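Similar to yteR (Bacilus subtilis) (Clostridium acetobutylicum, PDB 4WU0) is a family 105 glycoside hydrolase related to YteR that probably cleaves unsaturated rhamnogalacturonan fragments derived from pectin. Local coordinates at residues M8-I12 and L348-L352; G203-M207 and M269-A273; L209-I213 and L226-L230; W248-L252 and F332-I336; K292-L298 and A354-Y358. All blocks are in the same frame, centred on the assembly; numbering follows the deposited sequence.

Contact 1: residues M8-I12 and L348-L352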
# COMPACT_ATOMS: atom_id res chain seq x y z
N MET A 8 -13.94 -5.66 12.00
CA MET A 8 -13.42 -6.21 10.76
C MET A 8 -12.41 -7.33 10.99
O MET A 8 -12.41 -8.32 10.27
CB MET A 8 -12.78 -5.12 9.92
CG MET A 8 -12.29 -5.63 8.59
SD MET A 8 -13.60 -6.44 7.65
CE MET A 8 -14.16 -5.00 6.83
N ALA A 9 -11.51 -7.15 11.96
CA ALA A 9 -10.56 -8.20 12.29
C ALA A 9 -11.30 -9.49 12.65
O ALA A 9 -10.96 -10.57 12.17
CB ALA A 9 -9.65 -7.77 13.46
N ASP A 10 -12.33 -9.37 13.48
CA ASP A 10 -13.10 -10.53 13.88
C ASP A 10 -13.82 -11.14 12.67
O ASP A 10 -13.95 -12.36 12.58
CB ASP A 10 -14.12 -10.16 14.97
CG ASP A 10 -13.46 -9.92 16.31
OD1 ASP A 10 -12.31 -10.39 16.48
OD2 ASP A 10 -14.09 -9.26 17.19
N SER A 11 -14.25 -10.30 11.74
CA SER A 11 -14.90 -10.79 10.52
C SER A 11 -13.93 -11.57 9.64
O SER A 11 -14.28 -12.62 9.10
CB SER A 11 -15.50 -9.63 9.72
OG SER A 11 -16.49 -8.96 10.47
N ILE A 12 -12.73 -11.04 9.48
CA ILE A 12 -11.72 -11.69 8.65
C ILE A 12 -11.39 -13.07 9.20
O ILE A 12 -11.29 -14.05 8.46
CB ILE A 12 -10.45 -10.82 8.58
CG1 ILE A 12 -10.73 -9.52 7.81
CG2 ILE A 12 -9.28 -11.58 7.95
CD1 ILE A 12 -9.68 -8.47 8.04
N LEU A 348 -9.09 -5.02 2.59
CA LEU A 348 -9.29 -5.26 4.02
C LEU A 348 -8.19 -4.63 4.86
O LEU A 348 -8.46 -4.03 5.89
CB LEU A 348 -9.35 -6.77 4.32
CG LEU A 348 -10.53 -7.52 3.75
CD1 LEU A 348 -10.31 -9.03 3.79
CD2 LEU A 348 -11.79 -7.19 4.50
N GLY A 349 -6.95 -4.81 4.46
CA GLY A 349 -5.85 -4.25 5.22
C GLY A 349 -5.94 -2.75 5.38
O GLY A 349 -5.88 -2.23 6.50
N PRO A 350 -6.06 -2.02 4.26
CA PRO A 350 -6.19 -0.56 4.36
C PRO A 350 -7.41 -0.14 5.15
O PRO A 350 -7.35 0.86 5.87
CB PRO A 350 -6.29 -0.13 2.89
CG PRO A 350 -5.47 -1.16 2.17
CD PRO A 350 -5.77 -2.45 2.88
N PHE A 351 -8.51 -0.87 5.05
CA PHE A 351 -9.69 -0.53 5.85
C PHE A 351 -9.41 -0.70 7.35
O PHE A 351 -9.78 0.15 8.16
CB PHE A 351 -10.93 -1.32 5.43
CG PHE A 351 -12.13 -0.96 6.25
CD1 PHE A 351 -12.83 0.18 5.97
CD2 PHE A 351 -12.49 -1.71 7.36
CE1 PHE A 351 -13.92 0.57 6.77
CE2 PHE A 351 -13.58 -1.33 8.14
CZ PHE A 351 -14.29 -0.18 7.83
N LEU A 352 -8.75 -1.78 7.75
CA LEU A 352 -8.36 -1.94 9.14
C LEU A 352 -7.48 -0.81 9.61
O LEU A 352 -7.65 -0.30 10.72
CB LEU A 352 -7.57 -3.24 9.29
CG LEU A 352 -8.34 -4.55 9.21
CD1 LEU A 352 -7.38 -5.71 8.97
CD2 LEU A 352 -9.12 -4.74 10.51
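An (alpha/alpha)6 barrel is a ring of inner and outer helices, and this contact joins the two ends of the chain in that ring: helix 4-14, on the outside, lies against helix 345-360, which lines the inside. The two run nearly antiparallel, at 154°, with their short axes 10.9 Å apart, a separation that leaves room for long apolar side chains between them. P350 interrupts the helical hydrogen bonding and kinks helix 345-360, while packing on M269 of the neighbouring inner helix 264-279. M8 opens the interface and does the most. Its CB lies 3.7 Å from CD2 of L352, while its flexible t, p, p side chain bends so that SD reaches CD2 of L348 and CE reaches CD2 of F351, each at 3.7 Å. An unbranched thioether can thread between a leucine and a phenylalanine in this way. A9 is small enough to let the leucine come up to the backbone, with A9 N 3.7 Å from L352 CD2. D10 turns to the other side of the helix, where OD1 bonds to the hydroxyl of Y46, and S11 OG bonds to the carbonyl of L7 and the amide of I311. I12, one turn after M8, completes the apolar face: its CG1 is 4.1 Å from CD1 of L348, and its CD1 meets CD1 of L352 at 3.7 Å.

Contact 2: residues G203-M207 and M269-A273; sequences GWYVM and MIVYA
Both segments are regular alpha-helix, running parallel at 19° with short axes only 8.4 Å apart. By CA atoms, G203 pairs with M269 (4.8 Å) and M207 with A273 (5.4 Å). Glycine is needed at the first pair, since a CB there would fall 2.7 Å from M269 SD. M269 (m, t, t, extended) crosses G203 and sets its CE 3.4 Å from the centroid of the W204 six-membered ring, a CH-pi contact over the face, with SD 4.2 Å from that centroid (Met-aromatic). W204 CB points away, but chi1 m and chi2 132° return the ring to M269. M207 (t, t, m) folds CE back to 3.8 Å from M269 CG; its CG is 3.5 Å from Y272 CE2 and its SD 4.9 Å from that ring's centroid, an oblique Met-aromatic contact. Y272 (chi1 t, chi2 78°) bonds its hydroxyl to D211. V206 (m) places CG2 3.6 Å from A273 CB. Close parallel packing allowed by G203 and A273 suits consecutive inner helices of an (alpha/alpha)6 barrel.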
# COMPACT_ATOMS: atom_id res chain seq x y z
N GLY A 203 -3.13 5.40 -3.74
CA GLY A 203 -3.22 4.94 -2.37
C GLY A 203 -1.90 4.34 -1.88
O GLY A 203 -1.44 4.64 -0.79
N TRP A 204 -1.28 3.47 -2.69
CA TRP A 204 0.00 2.90 -2.32
C TRP A 204 1.03 3.99 -2.04
O TRP A 204 1.76 3.94 -1.06
CB TRP A 204 0.56 2.02 -3.43
CG TRP A 204 -0.15 0.68 -3.68
CD1 TRP A 204 -0.53 0.19 -4.90
CD2 TRP A 204 -0.50 -0.33 -2.72
NE1 TRP A 204 -1.09 -1.05 -4.76
CE2 TRP A 204 -1.09 -1.39 -3.43
CE3 TRP A 204 -0.37 -0.46 -1.34
CZ2 TRP A 204 -1.57 -2.53 -2.82
CZ3 TRP A 204 -0.83 -1.60 -0.73
CH2 TRP A 204 -1.42 -2.63 -1.47
N TYR A 205 1.08 4.98 -2.93
CA TYR A 205 2.10 6.01 -2.83
C TYR A 205 1.89 6.88 -1.59
O TYR A 205 2.86 7.20 -0.89
CB TYR A 205 2.17 6.86 -4.09
CG TYR A 205 3.38 7.76 -4.17
CD1 TYR A 205 4.65 7.24 -4.33
CD2 TYR A 205 3.24 9.13 -4.11
CE1 TYR A 205 5.78 8.07 -4.40
CE2 TYR A 205 4.36 9.97 -4.21
CZ TYR A 205 5.61 9.42 -4.35
OH TYR A 205 6.70 10.24 -4.41
N VAL A 206 0.65 7.28 -1.30
CA VAL A 206 0.44 8.08 -0.09
C VAL A 206 0.64 7.30 1.21
O VAL A 206 1.18 7.83 2.18
CB VAL A 206 -0.89 8.90 -0.09
CG1 VAL A 206 -0.86 9.91 -1.21
CG2 VAL A 206 -2.11 8.02 -0.20
N MET A 207 0.25 6.02 1.23
CA MET A 207 0.59 5.20 2.39
C MET A 207 2.09 5.08 2.54
O MET A 207 2.62 5.16 3.66
CB MET A 207 0.02 3.81 2.29
CG MET A 207 0.22 3.06 3.54
SD MET A 207 -0.62 1.49 3.43
CE MET A 207 -2.19 2.13 3.14
N MET A 269 -7.05 3.49 1.56
CA MET A 269 -5.63 3.85 1.64
C MET A 269 -5.49 5.36 1.76
O MET A 269 -4.67 5.86 2.55
CB MET A 269 -4.90 3.39 0.39
CG MET A 269 -4.73 1.93 0.29
SD MET A 269 -3.82 1.48 -1.19
CE MET A 269 -3.96 -0.29 -1.07
N ILE A 270 -6.30 6.08 1.00
CA ILE A 270 -6.24 7.55 1.00
C ILE A 270 -6.70 8.06 2.36
O ILE A 270 -6.10 8.98 2.93
CB ILE A 270 -7.10 8.14 -0.13
CG1 ILE A 270 -6.47 7.75 -1.47
CG2 ILE A 270 -7.25 9.65 -0.01
CD1 ILE A 270 -7.35 7.92 -2.68
N VAL A 271 -7.78 7.50 2.90
CA VAL A 271 -8.28 7.93 4.21
C VAL A 271 -7.26 7.65 5.30
O VAL A 271 -7.05 8.47 6.20
CB VAL A 271 -9.62 7.24 4.52
CG1 VAL A 271 -10.06 7.49 5.98
CG2 VAL A 271 -10.68 7.78 3.55
N TYR A 272 -6.61 6.50 5.25
CA TYR A 272 -5.55 6.16 6.19
C TYR A 272 -4.44 7.21 6.15
O TYR A 272 -4.00 7.68 7.19
CB TYR A 272 -4.98 4.80 5.84
CG TYR A 272 -3.67 4.46 6.51
CD1 TYR A 272 -3.63 4.05 7.83
CD2 TYR A 272 -2.47 4.58 5.83
CE1 TYR A 272 -2.42 3.73 8.45
CE2 TYR A 272 -1.27 4.25 6.43
CZ TYR A 272 -1.25 3.82 7.72
OH TYR A 272 -0.05 3.48 8.29
N ALA A 273 -3.97 7.53 4.95
CA ALA A 273 -2.90 8.52 4.81
C ALA A 273 -3.32 9.91 5.31
O ALA A 273 -2.50 10.62 5.91
CB ALA A 273 -2.42 8.57 3.37

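Contact 3: residues L209-I213 and L226-L230; sequences LADTI and LIKIL
Two alpha-helical segments pack antiparallel, their short axes 10.0 Å apart at 159° (signed crossing angle -159°), with L209 opposite L230 at a CA-to-CA distance of 6.4 Å. No hydrogen bond crosses; the fit is one of branched aliphatic shapes. L209, in the m, t rotamer, is the first bump. It fills a hollow bounded by L226, I229 and L230: its CD2 lies 4.0 Å from L226 CG, and its CD1 lies 3.7 Å from I229 CG2 and 4.1 Å from L230 CB. One turn on, I213 (m, t) enters the next hollow, between L226, I227 and L230. Its CG1 is 3.8 Å from L226 CB and its CG2 3.8 Å from I227 CG1, while L230, t, p, turns CD2 to 4.3 Å from I213 CD1. In return L226, with chi1 at -90° and chi2 p, wedges between L209 and I213 and brings CD2 to 4.2 Å from T212 CG2. Threonine suits that border, offering a methyl to the leucine while its hydroxyl bonds to the carbonyl of A208. This is the helical hairpin of an (alpha/alpha)6 barrel, inner helix 199-215 backed by outer helix 223-240. F159 of helix 152-166 packs on L209, T212 and L226, Y282 covers I213, I227 and L230, and on the inner side D211 faces helix 129-146 and forms a salt bridge with K276 of helix 264-279.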
# COMPACT_ATOMS: atom_id res chain seq x y z
N LEU A 209 4.42 7.10 1.59
CA LEU A 209 4.97 8.34 2.12
C LEU A 209 4.75 8.46 3.63
O LEU A 209 5.70 8.71 4.39
CB LEU A 209 4.38 9.56 1.39
CG LEU A 209 4.86 9.79 -0.05
CD1 LEU A 209 3.90 10.70 -0.81
CD2 LEU A 209 6.23 10.44 -0.03
N ALA A 210 3.52 8.30 4.07
CA ALA A 210 3.21 8.43 5.48
C ALA A 210 4.03 7.45 6.32
O ALA A 210 4.57 7.81 7.36
CB ALA A 210 1.72 8.24 5.74
N ASP A 211 4.12 6.21 5.88
CA ASP A 211 4.79 5.18 6.65
C ASP A 211 6.32 5.33 6.61
O ASP A 211 7.02 4.95 7.56
CB ASP A 211 4.42 3.80 6.13
CG ASP A 211 2.95 3.44 6.35
OD1 ASP A 211 2.23 4.16 7.10
OD2 ASP A 211 2.52 2.39 5.79
N THR A 212 6.85 5.88 5.51
CA THR A 212 8.29 6.09 5.41
C THR A 212 8.74 7.31 6.21
O THR A 212 9.72 7.27 6.96
CB THR A 212 8.72 6.22 3.94
OG1 THR A 212 8.54 4.96 3.30
CG2 THR A 212 10.19 6.62 3.82
N ILE A 213 7.99 8.40 6.10
CA ILE A 213 8.36 9.61 6.80
C ILE A 213 8.40 9.31 8.29
O ILE A 213 9.26 9.81 9.01
CB ILE A 213 7.38 10.77 6.52
CG1 ILE A 213 7.40 11.16 5.05
CG2 ILE A 213 7.71 12.00 7.37
CD1 ILE A 213 6.17 11.96 4.59
N LEU A 226 9.72 14.92 1.34
CA LEU A 226 8.70 13.88 1.31
C LEU A 226 7.39 14.38 1.91
O LEU A 226 6.31 14.06 1.42
CB LEU A 226 9.16 12.59 1.97
CG LEU A 226 9.86 11.58 1.06
CD1 LEU A 226 11.16 12.13 0.52
CD2 LEU A 226 10.10 10.25 1.79
N ILE A 227 7.47 15.21 2.95
CA ILE A 227 6.27 15.79 3.54
C ILE A 227 5.57 16.69 2.53
O ILE A 227 4.34 16.65 2.39
CB ILE A 227 6.61 16.52 4.86
CG1 ILE A 227 6.98 15.49 5.93
CG2 ILE A 227 5.44 17.38 5.36
CD1 ILE A 227 7.62 16.07 7.18
N LYS A 228 6.34 17.49 1.79
CA LYS A 228 5.77 18.34 0.76
C LYS A 228 5.07 17.51 -0.32
O LYS A 228 3.97 17.84 -0.75
CB LYS A 228 6.85 19.25 0.15
CG LYS A 228 6.33 20.12 -0.97
CD LYS A 228 7.47 20.93 -1.57
CE LYS A 228 6.98 22.06 -2.45
NZ LYS A 228 8.14 22.82 -3.03
N ILE A 229 5.72 16.44 -0.78
CA ILE A 229 5.12 15.57 -1.77
C ILE A 229 3.81 15.00 -1.25
O ILE A 229 2.82 14.96 -1.96
CB ILE A 229 6.09 14.39 -2.14
CG1 ILE A 229 7.31 14.94 -2.88
CG2 ILE A 229 5.38 13.30 -2.96
CD1 ILE A 229 8.41 13.91 -3.08
N LEU A 230 3.79 14.58 0.01
CA LEU A 230 2.55 14.06 0.58
C LEU A 230 1.44 15.13 0.59
O LEU A 230 0.28 14.86 0.23
CB LEU A 230 2.79 13.52 1.99
CG LEU A 230 1.54 13.01 2.72
CD1 LEU A 230 0.85 11.88 1.99
CD2 LEU A 230 1.90 12.54 4.13

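Contact 4: residues W248-L252 and F332-I336; sequences WYQVL and FAYYI
V251 is the apolar centre. Its CG2, set by a t rotamer, lies 3.9 Å from F332 CD1, 4.0 Å from Y335 CB and 4.5 Å from I336 CD1, so a single compact methyl fits among three side chains of one helical turn. F332 has its CB sideways, and its t rotamer swings the ring to the valine; R257 makes a cation-pi contact with that ring. I336 (m, m) curls its CD1 back, to 4.3 Å from Q250 CG. Segment 332-336 starts a short alpha-helix, with I336 N bonded to F332 O at 3.0 Å, whereas 248-252 is loop, Q250 having helical angles (-51/-51) and V251 extended ones (-104/104). V251 and Y335 are nearest, 7.4 Å between CA atoms. In the (alpha/alpha)6 barrel this loop joins outer helix 223-240 to inner helix 264-279, and helix 332-337 precedes the last helix. Further out, Y335 (m) points its CB toward the loop while its ring leads away to bond through OH with H176. At the polar edge Q250, t at chi1 and p at chi2, donates from NE2 to Y335 O (3.0 Å, 158°), a carbonyl with no helix 332-337 amide a turn later; Q250 OE1 bonds weakly to W198 NE1.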
# COMPACT_ATOMS: atom_id res chain seq x y z
N TRP A 248 -13.41 7.87 -3.34
CA TRP A 248 -12.67 8.02 -4.58
C TRP A 248 -12.99 6.93 -5.61
O TRP A 248 -13.33 5.81 -5.25
CB TRP A 248 -11.16 8.06 -4.29
CG TRP A 248 -10.74 9.38 -3.71
CD1 TRP A 248 -10.27 10.45 -4.39
CD2 TRP A 248 -10.76 9.76 -2.32
NE1 TRP A 248 -10.02 11.48 -3.53
CE2 TRP A 248 -10.31 11.09 -2.25
CE3 TRP A 248 -11.12 9.11 -1.14
CZ2 TRP A 248 -10.20 11.80 -1.03
CZ3 TRP A 248 -11.03 9.81 0.07
CH2 TRP A 248 -10.58 11.14 0.10
N TYR A 249 -12.85 7.30 -6.88
CA TYR A 249 -13.09 6.41 -8.01
C TYR A 249 -11.89 5.56 -8.39
O TYR A 249 -10.74 5.94 -8.15
CB TYR A 249 -13.49 7.22 -9.23
CG TYR A 249 -14.88 7.78 -9.16
CD1 TYR A 249 -15.95 7.01 -9.57
CD2 TYR A 249 -15.11 9.06 -8.67
CE1 TYR A 249 -17.23 7.51 -9.52
CE2 TYR A 249 -16.38 9.56 -8.62
CZ TYR A 249 -17.43 8.77 -9.02
OH TYR A 249 -18.72 9.26 -8.97
N GLN A 250 -12.19 4.42 -9.00
CA GLN A 250 -11.17 3.56 -9.62
C GLN A 250 -10.25 4.32 -10.57
O GLN A 250 -9.02 4.21 -10.46
CB GLN A 250 -11.89 2.41 -10.35
CG GLN A 250 -11.08 1.58 -11.31
CD GLN A 250 -10.29 0.50 -10.61
OE1 GLN A 250 -9.96 0.62 -9.43
NE2 GLN A 250 -9.91 -0.54 -11.35
N VAL A 251 -10.83 5.07 -11.51
CA VAL A 251 -10.05 5.99 -12.34
C VAL A 251 -10.33 7.40 -11.78
O VAL A 251 -11.42 7.96 -11.93
CB VAL A 251 -10.39 5.89 -13.83
CG1 VAL A 251 -9.51 6.84 -14.65
CG2 VAL A 251 -10.21 4.47 -14.31
N LEU A 252 -9.35 7.93 -11.06
CA LEU A 252 -9.59 8.99 -10.07
C LEU A 252 -10.26 10.25 -10.59
O LEU A 252 -11.10 10.84 -9.90
CB LEU A 252 -8.27 9.39 -9.41
CG LEU A 252 -7.73 8.39 -8.40
CD1 LEU A 252 -6.24 8.62 -8.09
CD2 LEU A 252 -8.55 8.42 -7.14
N PHE A 332 -8.78 3.19 -20.06
CA PHE A 332 -9.95 3.24 -19.20
C PHE A 332 -10.70 1.90 -19.25
O PHE A 332 -11.06 1.33 -18.21
CB PHE A 332 -10.85 4.41 -19.61
CG PHE A 332 -12.11 4.54 -18.79
CD1 PHE A 332 -12.11 5.21 -17.58
CD2 PHE A 332 -13.31 3.98 -19.24
CE1 PHE A 332 -13.25 5.31 -16.82
CE2 PHE A 332 -14.47 4.10 -18.50
CZ PHE A 332 -14.43 4.77 -17.28
N ALA A 333 -10.93 1.39 -20.45
CA ALA A 333 -11.61 0.11 -20.60
C ALA A 333 -10.88 -0.99 -19.84
O ALA A 333 -11.50 -1.81 -19.17
CB ALA A 333 -11.80 -0.25 -22.07
N TYR A 334 -9.54 -0.99 -19.91
CA TYR A 334 -8.75 -1.95 -19.17
C TYR A 334 -9.03 -1.85 -17.65
O TYR A 334 -9.25 -2.87 -17.00
CB TYR A 334 -7.22 -1.85 -19.45
CG TYR A 334 -6.52 -2.60 -18.37
CD1 TYR A 334 -6.59 -4.00 -18.33
CD2 TYR A 334 -5.92 -1.93 -17.31
CE1 TYR A 334 -6.07 -4.70 -17.27
CE2 TYR A 334 -5.38 -2.64 -16.24
CZ TYR A 334 -5.48 -4.01 -16.22
OH TYR A 334 -4.96 -4.68 -15.15
N TYR A 335 -8.99 -0.65 -17.08
CA TYR A 335 -9.14 -0.53 -15.63
C TYR A 335 -10.54 -0.95 -15.19
O TYR A 335 -10.71 -1.47 -14.10
CB TYR A 335 -8.80 0.87 -15.12
CG TYR A 335 -7.32 1.10 -15.01
CD1 TYR A 335 -6.58 0.56 -13.96
CD2 TYR A 335 -6.63 1.84 -15.98
CE1 TYR A 335 -5.22 0.76 -13.87
CE2 TYR A 335 -5.28 2.04 -15.89
CZ TYR A 335 -4.57 1.50 -14.84
OH TYR A 335 -3.20 1.69 -14.73
N ILE A 336 -11.54 -0.71 -16.03
CA ILE A 336 -12.91 -1.11 -15.70
C ILE A 336 -13.11 -2.62 -15.90
O ILE A 336 -14.03 -3.21 -15.32
CB ILE A 336 -13.89 -0.28 -16.56
CG1 ILE A 336 -13.67 1.22 -16.29
CG2 ILE A 336 -15.34 -0.67 -16.32
CD1 ILE A 336 -13.58 1.61 -14.84

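Contact 5: residues K292-L298 and A354-Y358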
# COMPACT_ATOMS: atom_id res chain seq x y z
N LYS A 292 -12.36 12.64 8.76
CA LYS A 292 -13.41 11.93 9.47
C LYS A 292 -14.60 11.64 8.55
O LYS A 292 -15.15 10.54 8.57
CB LYS A 292 -13.86 12.73 10.68
CG LYS A 292 -12.84 12.67 11.80
CD LYS A 292 -12.99 13.78 12.82
CE LYS A 292 -14.34 13.86 13.42
NZ LYS A 292 -14.36 14.95 14.46
N GLU A 293 -15.00 12.64 7.78
CA GLU A 293 -16.12 12.50 6.86
C GLU A 293 -15.83 11.46 5.79
O GLU A 293 -16.70 10.65 5.43
CB GLU A 293 -16.41 13.87 6.24
CG GLU A 293 -17.50 13.90 5.25
CD GLU A 293 -17.67 15.30 4.66
OE1 GLU A 293 -16.68 15.85 4.10
OE2 GLU A 293 -18.80 15.84 4.75
N ALA A 294 -14.60 11.44 5.30
CA ALA A 294 -14.21 10.48 4.28
C ALA A 294 -14.21 9.06 4.85
O ALA A 294 -14.65 8.12 4.19
CB ALA A 294 -12.82 10.82 3.69
N TYR A 295 -13.73 8.92 6.09
CA TYR A 295 -13.79 7.64 6.77
C TYR A 295 -15.22 7.14 6.87
O TYR A 295 -15.50 5.98 6.57
CB TYR A 295 -13.18 7.69 8.17
CG TYR A 295 -13.27 6.34 8.82
CD1 TYR A 295 -12.41 5.32 8.45
CD2 TYR A 295 -14.26 6.06 9.75
CE1 TYR A 295 -12.54 4.06 9.01
CE2 TYR A 295 -14.38 4.81 10.31
CZ TYR A 295 -13.51 3.81 9.94
OH TYR A 295 -13.64 2.57 10.52
N LYS A 296 -16.14 7.99 7.32
CA LYS A 296 -17.52 7.57 7.41
C LYS A 296 -18.08 7.21 6.02
O LYS A 296 -18.92 6.32 5.88
CB LYS A 296 -18.35 8.66 8.09
CG LYS A 296 -18.15 8.62 9.60
CD LYS A 296 -19.07 9.54 10.35
CE LYS A 296 -18.73 10.96 10.01
NZ LYS A 296 -19.48 11.96 10.83
N GLY A 297 -17.57 7.86 4.99
CA GLY A 297 -17.91 7.52 3.62
C GLY A 297 -17.50 6.11 3.24
O GLY A 297 -18.19 5.43 2.49
N LEU A 298 -16.36 5.65 3.73
CA LEU A 298 -15.97 4.26 3.49
C LEU A 298 -17.04 3.29 4.03
O LEU A 298 -17.40 2.29 3.39
CB LEU A 298 -14.65 3.95 4.18
CG LEU A 298 -13.43 4.77 3.85
CD1 LEU A 298 -12.28 4.32 4.73
CD2 LEU A 298 -13.07 4.58 2.40
N ALA A 354 -7.10 2.30 8.30
CA ALA A 354 -7.86 3.54 8.37
C ALA A 354 -8.72 3.56 9.62
O ALA A 354 -8.84 4.59 10.28
CB ALA A 354 -8.74 3.69 7.12
N SER A 355 -9.34 2.43 9.94
CA SER A 355 -10.20 2.35 11.12
C SER A 355 -9.40 2.61 12.39
O SER A 355 -9.84 3.34 13.27
CB SER A 355 -10.84 0.97 11.22
OG SER A 355 -11.66 0.72 10.09
N TYR A 356 -8.21 2.01 12.48
CA TYR A 356 -7.37 2.23 13.64
C TYR A 356 -7.05 3.72 13.78
O TYR A 356 -7.13 4.27 14.87
CB TYR A 356 -6.09 1.39 13.53
CG TYR A 356 -5.07 1.69 14.60
CD1 TYR A 356 -5.19 1.14 15.86
CD2 TYR A 356 -4.01 2.55 14.35
CE1 TYR A 356 -4.26 1.43 16.86
CE2 TYR A 356 -3.08 2.85 15.34
CZ TYR A 356 -3.21 2.28 16.59
OH TYR A 356 -2.30 2.56 17.58
N GLU A 357 -6.70 4.37 12.68
CA GLU A 357 -6.33 5.79 12.75
C GLU A 357 -7.53 6.66 13.12
O GLU A 357 -7.40 7.62 13.86
CB GLU A 357 -5.75 6.29 11.43
CG GLU A 357 -4.36 5.76 11.10
CD GLU A 357 -3.25 6.36 11.95
OE1 GLU A 357 -3.41 7.46 12.53
OE2 GLU A 357 -2.17 5.71 12.04
N TYR A 358 -8.69 6.33 12.56
CA TYR A 358 -9.91 7.07 12.87
C TYR A 358 -10.24 6.96 14.35
O TYR A 358 -10.53 7.96 15.01
CB TYR A 358 -11.07 6.51 12.06
CG TYR A 358 -12.39 7.17 12.37
CD1 TYR A 358 -12.74 8.35 11.74
CD2 TYR A 358 -13.28 6.61 13.26
CE1 TYR A 358 -13.95 8.96 12.00
CE2 TYR A 358 -14.49 7.21 13.53
CZ TYR A 358 -14.82 8.38 12.90
OH TYR A 358 -16.03 9.01 13.16
O HOH W 1 -16.92 11.58 12.59
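The two alpha-helical segments cross obliquely and run in broadly opposite directions, at 138° (signed -138°), with short axes 10.8 Å apart and K292 nearest Y358 (CA to CA 6.9 Å). Such spacing calls for large side chains, and two tyrosines fill it. Y295 and Y358, both t at chi1, form an offset stack with centroids 4.2 Å apart and planes at 19°; Y358 CB also sits over the Y295 ring, 3.8 Å from its centroid, as a CH-pi contact. The small A354 leaves room for the Y295 ring, its CB 4.2 Å from Y295 CD1 and 4.3 Å from L298 CD1. Y295 OH and S355 OG share a 2.7 Å hydrogen bond, and S355 OG also bonds to the carbonyl of F351. K292 lays its CG 3.9 Å from Y358 CE1 and sends its amine to E289. A water is 2.8 Å from Y358 OH and weakly bonded to K296 NZ at 3.1 Å. Outer helix 288-302 of the (alpha/alpha)6 barrel thus meets inner helix 345-360 through aromatic stacking, with one phenol satisfied inside and the other at solvent.

Overall arrangement
From the N terminus, helix 4-14 opens the widest loop, which contact 1 closes at helix 345-360, linking the two ends of the barrel ring. Contacts 2, 3 and 4 all fall within that span. Contact 2 opens at 203 on helix 199-215; contact 3 opens and closes inside it, and the two share that helix. Contact 4 opens at 248, before contact 2 closes at 273, so these cross; it also crosses contact 5, which runs from 292 to 358, beyond the end of contact 1, crossing that too. W248 bridges the loop of contact 4 to both I270 and A294, while P350, F351, V271 and Y272 knit contacts 1, 2 and 5 together.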